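Local coordinates for protein geranyltranstransferase (Staphylococcus aureus, PDB 1RTR) that probably catalyses the condensation of geranyl diphosphate with isopentenyl diphosphate to give farnesyl diphosphate, a precursor in isoprenoid biosynthesis, at residues A[15-20]-A[36-41]; A[32-37]-A[109-114]; A[69-74]-A[179-184]. One frame throughout, in Å; residues are numbered along the deposited sequence. Where two conformers were deposited one is given.

Overall arrangement
All three contacts belong to the largely helical isoprenoid synthase fold. Contacts 1 and 2 share helix 30-38 and have centres about 11 Å apart; Leu-35 CD1, in segment 32-37, packs 3.6 Å from Leu-17 O of contact 1. Contact 3 lies deeper, its centre about 5 Å from that of the chain. It meets contact 1 directly, where Leu-17 CD2 lies 3.7 Å from Ile-69 CD1, but stays clear of contact 2, with nearest atoms about 6 Å apart. Segment 69-74 lies on helix 65-83, which leads to the first aspartate-rich motif; in relatives this motif binds substrate diphosphate through magnesium, so contact 3 probably lies near the catalytic cavity.

Contact 1 (A[15-20]-A[36-41]); sequences NELSVA and YSLNAG
Leu-17 and Leu-38 form the close-packed half of this contact, their side chains crossing at about a right angle. Leu-17 CD2 comes to 4.1 Å from Leu-38 CG, while Leu-38 CD2 reaches over to within 3.9 Å of the backbone oxygen Leu-17 O. The first torsion of Leu-17 (chi1 -71°) sets its CG beside the backbone N and opposite the carbonyl carbon, and the isobutyl group runs on towards Ile-69 of helix 65-83, as Leu-38 does towards Thr-76 of the same helix. The other half is looser and faces solvent. There the Asn-39 side chain lies against the Ser-18 backbone, with Asn-39 CG 4.1 Å from Ser-18 CA, and no hydrogen bond joins the two segments. Ser-18 turns back into its own helix instead: OG donates a 2.9 Å hydrogen bond to Asn-15 O, tilted 30° from the carbonyl plane. After the helix ends at Leu-38, whose O is hydrogen-bonded to Arg-44 NH1, helical backbone angles persist until Gly-41, whose phi is positive. Two successive helix ends thus meet where the GGKR-type motif of polyprenyl synthetases begins, at Gly-41; in relatives this motif takes part in binding isopentenyl diphosphate.

Contact 2 (A[32-37]-A[109-114]); sequences ESMLYS and ILAGDA
Ser-33 and Met-34 meet helix 105-124 through differently turned side chains: the serine OG stands opposite its backbone N (chi1 -178°), whereas the methionine CG lies beside its own N and the chain bends at the sulfur (chi3 77°). The first setting brings Ser-33 OG over the methyl of Ala-111, 3.3 Å from its CB. The hydroxyl finds its polar partner elsewhere, in a hydrogen bond with Asn-99 ND2, so it is satisfied although buried. Met-34 runs along the other flank of Ala-111, with CG 3.8 Å from Ala-111 O and 4.2 Å from Ala-111 CB. Past the bend, the thioether laps the alanine one turn on: Met-34 SD is 3.7 Å and Met-34 CE 3.9 Å from Ala-114 CB. Within the helical isoprenoid synthase fold, this joins the short helix 30-38 to the long helix 105-124 at a steep crossing of -76°. With alanines facing helix 30-38, the segment axes come to 9.1 Å, and the nearest pair of CA atoms is that of Met-34 and Ala-111, 5.2 Å apart. Helix 105-124 also faces the dimer partner. Asp-113 OD2 is hydrogen-bonded to His-81 NE2 of its own chain and Asp-113 OD1 is hydrogen-bonded to His-81 ND1 of the second subunit, while Ala-114 packs on Val-151 of that subunit.

Contact 3 (A[69-74]-A[179-184]); sequences IALEMI and GALLTF
Leu-71 meets both Leu-181 and Phe-184. Its CB points toward helix 179-193, and a first torsion of -174° carries CG opposite the backbone N, to 4.2 Å from Phe-184 CD1. There the chain forks. One branch, CD1, touches both partners: it is 3.7 Å from Phe-184 CD1, approaching the ring obliquely, and 3.9 Å from Leu-181 CD2. It also lies 4.0 Å from Leu-181 CB. The other branch, CD2, comes to the ring edge in the plane of the phenyl group, 3.8 Å from Phe-184 CD1. The Leu-71 side chain runs past those of Leu-181 and Phe-184, which point the opposite way. The two segments are antiparallel (175°) within the helical bundle of the isoprenoid synthase fold, and their axes, 11.2 Å apart, leave the side chains to bridge the distance. One turn farther along helix 65-83, Ile-74 crosses Leu-181 obliquely, and its CG2 rests 4.1 Å from Leu-181 CD2. Leu-71 and Leu-181 both also touch Arg-46 of helix 45-56, while Phe-184 packs against Val-137, Arg-140 and Leu-141 of helix 131-145.

Contact 1 (A[15-20]-A[36-41])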
loop_
_atom_site.group_PDB
_atom_site.type_symbol
_atom_site.label_atom_id
_atom_site.label_comp_id
_atom_site.label_asym_id
_atom_site.label_seq_id
_atom_site.Cartn_x
_atom_site.Cartn_y
_atom_site.Cartn_z
ATOM N N ASN A 15 -0.412 -19.103 13.240
ATOM C CA ASN A 15 -0.028 -18.577 14.556
ATOM C C ASN A 15 0.567 -17.176 14.443
ATOM O O ASN A 15 0.231 -16.280 15.224
ATOM C CB ASN A 15 0.930 -19.533 15.279
ATOM C CG ASN A 15 0.290 -20.879 15.602
ATOM O OD1 ASN A 15 -0.892 -20.959 15.927
ATOM N ND2 ASN A 15 1.078 -21.942 15.509
ATOM N N GLU A 16 1.428 -16.987 13.453
ATOM C CA GLU A 16 2.010 -15.673 13.193
ATOM C C GLU A 16 0.965 -14.636 12.769
ATOM O O GLU A 16 1.031 -13.491 13.193
ATOM C CB GLU A 16 3.134 -15.769 12.167
ATOM C CG GLU A 16 4.324 -16.582 12.652
ATOM C CD GLU A 16 5.311 -15.772 13.478
ATOM O OE1 GLU A 16 5.079 -14.558 13.706
ATOM O OE2 GLU A 16 6.340 -16.356 13.887
ATOM N N LEU A 17 -0.006 -15.043 11.962
ATOM C CA LEU A 17 -1.018 -14.112 11.480
ATOM C C LEU A 17 -2.012 -13.690 12.562
ATOM O O LEU A 17 -2.520 -12.573 12.518
ATOM C CB LEU A 17 -1.768 -14.687 10.276
ATOM C CG LEU A 17 -1.057 -14.810 8.925
ATOM C CD1 LEU A 17 -1.946 -15.573 7.961
ATOM C CD2 LEU A 17 -0.689 -13.461 8.334
ATOM N N SER A 18 -2.296 -14.581 13.516
ATOM C CA SER A 18 -3.234 -14.299 14.611
ATOM C C SER A 18 -2.704 -13.233 15.570
ATOM O O SER A 18 -3.471 -12.567 16.274
ATOM C CB SER A 18 -3.552 -15.578 15.398
ATOM O OG SER A 18 -2.463 -15.969 16.221
ATOM N N VAL A 19 -1.389 -13.074 15.581
ATOM C CA VAL A 19 -0.732 -12.179 16.509
ATOM C C VAL A 19 0.137 -11.140 15.766
ATOM O O VAL A 19 1.093 -10.608 16.324
ATOM C CB VAL A 19 0.058 -13.020 17.559
ATOM C CG1 VAL A 19 1.435 -13.447 17.026
ATOM C CG2 VAL A 19 0.159 -12.292 18.891
ATOM N N ALA A 20 -0.228 -10.837 14.515
ATOM C CA ALA A 20 0.573 -9.967 13.632
ATOM C C ALA A 20 0.187 -8.491 13.706
ATOM O O ALA A 20 0.926 -7.629 13.245
ATOM C CB ALA A 20 0.508 -10.458 12.184
ATOM N N TYR A 36 -9.844 -10.037 11.806
ATOM C CA TYR A 36 -10.968 -10.868 11.378
ATOM C C TYR A 36 -10.718 -11.520 10.015
ATOM O O TYR A 36 -10.819 -12.746 9.894
ATOM C CB TYR A 36 -12.284 -10.069 11.372
ATOM C CG TYR A 36 -13.498 -10.866 10.938
ATOM C CD1 TYR A 36 -14.091 -11.810 11.787
ATOM C CD2 TYR A 36 -14.055 -10.678 9.670
ATOM C CE1 TYR A 36 -15.208 -12.543 11.385
ATOM C CE2 TYR A 36 -15.181 -11.406 9.257
ATOM C CZ TYR A 36 -15.749 -12.336 10.119
ATOM O OH TYR A 36 -16.855 -13.045 9.692
ATOM N N SER A 37 -10.395 -10.707 9.005
ATOM C CA SER A 37 -10.127 -11.211 7.655
ATOM C C SER A 37 -8.802 -11.968 7.563
ATOM O O SER A 37 -8.693 -12.963 6.856
ATOM C CB SER A 37 -10.147 -10.077 6.637
ATOM O OG SER A 37 -11.392 -9.416 6.631
ATOM N N LEU A 38 -7.798 -11.482 8.283
ATOM C CA LEU A 38 -6.492 -12.119 8.322
ATOM C C LEU A 38 -6.586 -13.547 8.849
ATOM O O LEU A 38 -5.822 -14.417 8.424
ATOM C CB LEU A 38 -5.526 -11.289 9.174
ATOM C CG LEU A 38 -4.050 -11.160 8.786
ATOM C CD1 LEU A 38 -3.843 -10.827 7.301
ATOM C CD2 LEU A 38 -3.389 -10.114 9.676
ATOM N N ASN A 39 -7.530 -13.780 9.763
ATOM C CA ASN A 39 -7.750 -15.103 10.355
ATOM C C ASN A 39 -8.882 -15.911 9.718
ATOM O O ASN A 39 -9.132 -17.043 10.136
ATOM C CB ASN A 39 -8.000 -14.992 11.861
ATOM C CG ASN A 39 -6.783 -14.531 12.617
ATOM O OD1 ASN A 39 -6.864 -13.617 13.437
ATOM N ND2 ASN A 39 -5.642 -15.155 12.350
ATOM N N ALA A 40 -9.555 -15.333 8.718
ATOM C CA ALA A 40 -10.607 -16.017 7.951
ATOM C C ALA A 40 -10.246 -17.470 7.705
ATOM O O ALA A 40 -11.112 -18.347 7.732
ATOM C CB ALA A 40 -10.868 -15.308 6.617
ATOM N N GLY A 41 -8.957 -17.717 7.486
ATOM C CA GLY A 41 -8.455 -19.060 7.304
ATOM C C GLY A 41 -8.657 -19.462 5.861
ATOM O O GLY A 41 -9.797 -19.546 5.372
#

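Contact 2 (A[32-37]-A[109-114])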
loop_
_atom_site.group_PDB
_atom_site.type_symbol
_atom_site.label_atom_id
_atom_site.label_comp_id
_atom_site.label_asym_id
_atom_site.label_seq_id
_atom_site.Cartn_x
_atom_site.Cartn_y
_atom_site.Cartn_z
ATOM N N GLU A 32 -9.489 -5.222 14.948
ATOM C CA GLU A 32 -10.270 -6.465 15.000
ATOM C C GLU A 32 -10.879 -6.783 13.630
ATOM O O GLU A 32 -11.073 -7.951 13.291
ATOM C CB GLU A 32 -11.285 -6.535 16.170
ATOM C CG GLU A 32 -12.197 -5.333 16.366
ATOM C CD GLU A 32 -13.598 -5.692 16.885
ATOM O OE1 GLU A 32 -14.057 -6.861 16.708
ATOM O OE2 GLU A 32 -14.260 -4.782 17.460
ATOM N N SER A 33 -11.139 -5.744 12.838
ATOM C CA SER A 33 -11.511 -5.903 11.437
ATOM C C SER A 33 -10.352 -6.473 10.597
ATOM O O SER A 33 -10.543 -7.414 9.839
ATOM C CB SER A 33 -11.969 -4.567 10.871
ATOM O OG SER A 33 -12.372 -4.696 9.521
ATOM N N MET A 34 -9.156 -5.902 10.741
ATOM C CA MET A 34 -7.952 -6.405 10.082
ATOM C C MET A 34 -7.742 -7.877 10.420
ATOM O O MET A 34 -7.608 -8.717 9.525
ATOM C CB MET A 34 -6.707 -5.591 10.490
ATOM C CG MET A 34 -6.600 -4.178 9.875
ATOM S SD MET A 34 -5.502 -3.023 10.778
ATOM C CE MET A 34 -3.942 -3.589 10.269
ATOM N N LEU A 35 -7.728 -8.173 11.721
ATOM C CA LEU A 35 -7.515 -9.520 12.250
ATOM C C LEU A 35 -8.603 -10.506 11.837
ATOM O O LEU A 35 -8.317 -11.669 11.551
ATOM C CB LEU A 35 -7.411 -9.475 13.774
ATOM C CG LEU A 35 -6.051 -9.701 14.440
ATOM C CD1 LEU A 35 -4.895 -9.988 13.463
ATOM C CD2 LEU A 35 -5.721 -8.514 15.329
ATOM N N TYR A 36 -9.844 -10.037 11.806
ATOM C CA TYR A 36 -10.968 -10.868 11.378
ATOM C C TYR A 36 -10.718 -11.520 10.015
ATOM O O TYR A 36 -10.819 -12.746 9.894
ATOM C CB TYR A 36 -12.284 -10.069 11.372
ATOM C CG TYR A 36 -13.498 -10.866 10.938
ATOM C CD1 TYR A 36 -14.091 -11.810 11.787
ATOM C CD2 TYR A 36 -14.055 -10.678 9.670
ATOM C CE1 TYR A 36 -15.208 -12.543 11.385
ATOM C CE2 TYR A 36 -15.181 -11.406 9.257
ATOM C CZ TYR A 36 -15.749 -12.336 10.119
ATOM O OH TYR A 36 -16.855 -13.045 9.692
ATOM N N SER A 37 -10.395 -10.707 9.005
ATOM C CA SER A 37 -10.127 -11.211 7.655
ATOM C C SER A 37 -8.802 -11.968 7.563
ATOM O O SER A 37 -8.693 -12.963 6.856
ATOM C CB SER A 37 -10.147 -10.077 6.637
ATOM O OG SER A 37 -11.392 -9.416 6.631
ATOM N N ILE A 109 -13.056 -0.823 3.979
ATOM C CA ILE A 109 -12.169 -0.083 3.084
ATOM C C ILE A 109 -10.860 0.223 3.807
ATOM O O ILE A 109 -9.777 -0.103 3.315
ATOM C CB ILE A 109 -12.838 1.229 2.595
ATOM C CG1 ILE A 109 -14.012 0.923 1.663
ATOM C CG2 ILE A 109 -11.832 2.126 1.885
ATOM C CD1 ILE A 109 -15.013 2.069 1.537
ATOM N N LEU A 110 -10.982 0.812 4.997
ATOM C CA LEU A 110 -9.838 1.228 5.793
ATOM C C LEU A 110 -9.072 0.037 6.372
ATOM O O LEU A 110 -7.847 0.092 6.517
ATOM C CB LEU A 110 -10.270 2.226 6.880
ATOM C CG LEU A 110 -10.891 3.562 6.402
ATOM C CD1 LEU A 110 -11.506 4.336 7.533
ATOM C CD2 LEU A 110 -9.898 4.466 5.650
ATOM N N ALA A 111 -9.762 -1.055 6.672
ATOM C CA ALA A 111 -9.046 -2.252 7.122
ATOM C C ALA A 111 -8.174 -2.815 5.987
ATOM O O ALA A 111 -7.058 -3.300 6.222
ATOM C CB ALA A 111 -10.004 -3.299 7.658
ATOM N N GLY A 112 -8.679 -2.722 4.756
ATOM C CA GLY A 112 -7.905 -3.069 3.577
ATOM C C GLY A 112 -6.689 -2.175 3.423
ATOM O O GLY A 112 -5.553 -2.664 3.346
ATOM N N ASP A 113 -6.923 -0.863 3.399
ATOM C CA ASP A 113 -5.844 0.122 3.264
ATOM C C ASP A 113 -4.730 -0.058 4.293
ATOM O O ASP A 113 -3.536 0.039 3.955
ATOM C CB ASP A 113 -6.409 1.529 3.351
ATOM C CG ASP A 113 -7.293 1.861 2.172
ATOM O OD1 ASP A 113 -7.957 2.925 2.190
ATOM O OD2 ASP A 113 -7.400 1.097 1.189
ATOM N N ALA A 114 -5.128 -0.349 5.535
ATOM C CA ALA A 114 -4.188 -0.552 6.607
ATOM C C ALA A 114 -3.337 -1.800 6.360
ATOM O O ALA A 114 -2.117 -1.804 6.599
ATOM C CB ALA A 114 -4.922 -0.628 7.961
#

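Contact 3 (A[69-74]-A[179-184])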
loop_
_atom_site.group_PDB
_atom_site.type_symbol
_atom_site.label_atom_id
_atom_site.label_comp_id
_atom_site.label_asym_id
_atom_site.label_seq_id
_atom_site.Cartn_x
_atom_site.Cartn_y
_atom_site.Cartn_z
ATOM N N ILE A 69 4.339 -13.219 5.542
ATOM C CA ILE A 69 3.242 -12.571 6.273
ATOM C C ILE A 69 2.734 -11.358 5.498
ATOM O O ILE A 69 1.523 -11.204 5.297
ATOM C CB ILE A 69 3.679 -12.146 7.703
ATOM C CG1 ILE A 69 4.056 -13.359 8.560
ATOM C CG2 ILE A 69 2.585 -11.353 8.385
ATOM C CD1 ILE A 69 2.913 -14.379 8.749
ATOM N N ALA A 70 3.664 -10.500 5.071
ATOM C CA ALA A 70 3.348 -9.390 4.174
ATOM C C ALA A 70 2.529 -9.856 2.975
ATOM O O ALA A 70 1.476 -9.291 2.683
ATOM C CB ALA A 70 4.605 -8.698 3.714
ATOM N N LEU A 71 2.996 -10.906 2.308
ATOM C CA LEU A 71 2.321 -11.437 1.127
ATOM C C LEU A 71 0.873 -11.812 1.418
ATOM O O LEU A 71 -0.029 -11.514 0.619
ATOM C CB LEU A 71 3.085 -12.643 0.569
ATOM C CG LEU A 71 2.618 -13.259 -0.755
ATOM C CD1 LEU A 71 2.284 -12.191 -1.837
ATOM C CD2 LEU A 71 3.663 -14.249 -1.248
ATOM N N GLU A 72 0.641 -12.457 2.564
ATOM C CA GLU A 72 -0.724 -12.841 2.941
ATOM C C GLU A 72 -1.582 -11.617 3.317
ATOM O O GLU A 72 -2.798 -11.600 3.057
ATOM C CB GLU A 72 -0.716 -13.910 4.045
ATOM C CG GLU A 72 -2.079 -14.511 4.382
ATOM C CD GLU A 72 -2.646 -15.435 3.305
ATOM O OE1 GLU A 72 -1.937 -15.763 2.321
ATOM O OE2 GLU A 72 -3.827 -15.837 3.441
ATOM N N MET A 73 -0.953 -10.596 3.906
ATOM C CA MET A 73 -1.647 -9.331 4.182
ATOM C C MET A 73 -2.148 -8.706 2.871
ATOM O O MET A 73 -3.297 -8.245 2.794
ATOM C CB MET A 73 -0.730 -8.351 4.927
ATOM C CG MET A 73 -0.757 -8.449 6.458
ATOM S SD MET A 73 0.523 -7.452 7.259
ATOM C CE MET A 73 0.471 -8.166 8.863
ATOM N N ILE A 74 -1.297 -8.720 1.838
ATOM C CA ILE A 74 -1.659 -8.181 0.532
ATOM C C ILE A 74 -2.809 -8.962 -0.086
ATOM O O ILE A 74 -3.726 -8.382 -0.668
ATOM C CB ILE A 74 -0.448 -8.178 -0.415
ATOM C CG1 ILE A 74 0.648 -7.281 0.152
ATOM C CG2 ILE A 74 -0.856 -7.780 -1.840
ATOM C CD1 ILE A 74 0.624 -5.869 -0.327
ATOM N N GLY A 179 -1.384 -14.209 -10.891
ATOM C CA GLY A 179 -0.022 -14.690 -11.024
ATOM C C GLY A 179 1.087 -13.826 -10.449
ATOM O O GLY A 179 2.170 -14.331 -10.130
ATOM N N ALA A 180 0.854 -12.525 -10.324
ATOM C CA ALA A 180 1.950 -11.641 -9.928
ATOM C C ALA A 180 2.381 -11.884 -8.469
ATOM O O ALA A 180 3.582 -11.877 -8.163
ATOM C CB ALA A 180 1.611 -10.179 -10.203
ATOM N N LEU A 181 1.409 -12.136 -7.587
ATOM C CA LEU A 181 1.707 -12.542 -6.208
ATOM C C LEU A 181 2.452 -13.875 -6.152
ATOM O O LEU A 181 3.444 -14.016 -5.400
ATOM C CB LEU A 181 0.438 -12.618 -5.366
ATOM C CG LEU A 181 -0.297 -11.297 -5.070
ATOM C CD1 LEU A 181 -1.262 -11.494 -3.916
ATOM C CD2 LEU A 181 0.677 -10.161 -4.764
ATOM N N LEU A 182 1.993 -14.844 -6.958
ATOM C CA LEU A 182 2.662 -16.141 -7.016
ATOM C C LEU A 182 4.121 -15.980 -7.431
ATOM O O LEU A 182 5.022 -16.536 -6.799
ATOM C CB LEU A 182 1.914 -17.144 -7.913
ATOM C CG LEU A 182 0.625 -17.662 -7.266
ATOM C CD1 LEU A 182 -0.157 -18.519 -8.219
ATOM C CD2 LEU A 182 0.898 -18.429 -5.985
ATOM N N THR A 183 4.350 -15.193 -8.471
ATOM C CA THR A 183 5.700 -14.921 -8.930
ATOM C C THR A 183 6.493 -14.140 -7.890
ATOM O O THR A 183 7.714 -14.319 -7.777
ATOM C CB THR A 183 5.650 -14.160 -10.288
ATOM O OG1 THR A 183 5.044 -15.010 -11.266
ATOM C CG2 THR A 183 7.045 -13.920 -10.851
ATOM N N PHE A 184 5.824 -13.250 -7.154
ATOM C CA PHE A 184 6.488 -12.584 -6.044
ATOM C C PHE A 184 6.981 -13.614 -5.022
ATOM O O PHE A 184 8.127 -13.550 -4.587
ATOM C CB PHE A 184 5.574 -11.563 -5.339
ATOM C CG PHE A 184 6.162 -11.040 -4.060
ATOM C CD1 PHE A 184 5.798 -11.592 -2.840
ATOM C CD2 PHE A 184 7.142 -10.054 -4.095
ATOM C CE1 PHE A 184 6.384 -11.152 -1.664
ATOM C CE2 PHE A 184 7.736 -9.609 -2.936
ATOM C CZ PHE A 184 7.349 -10.157 -1.709
#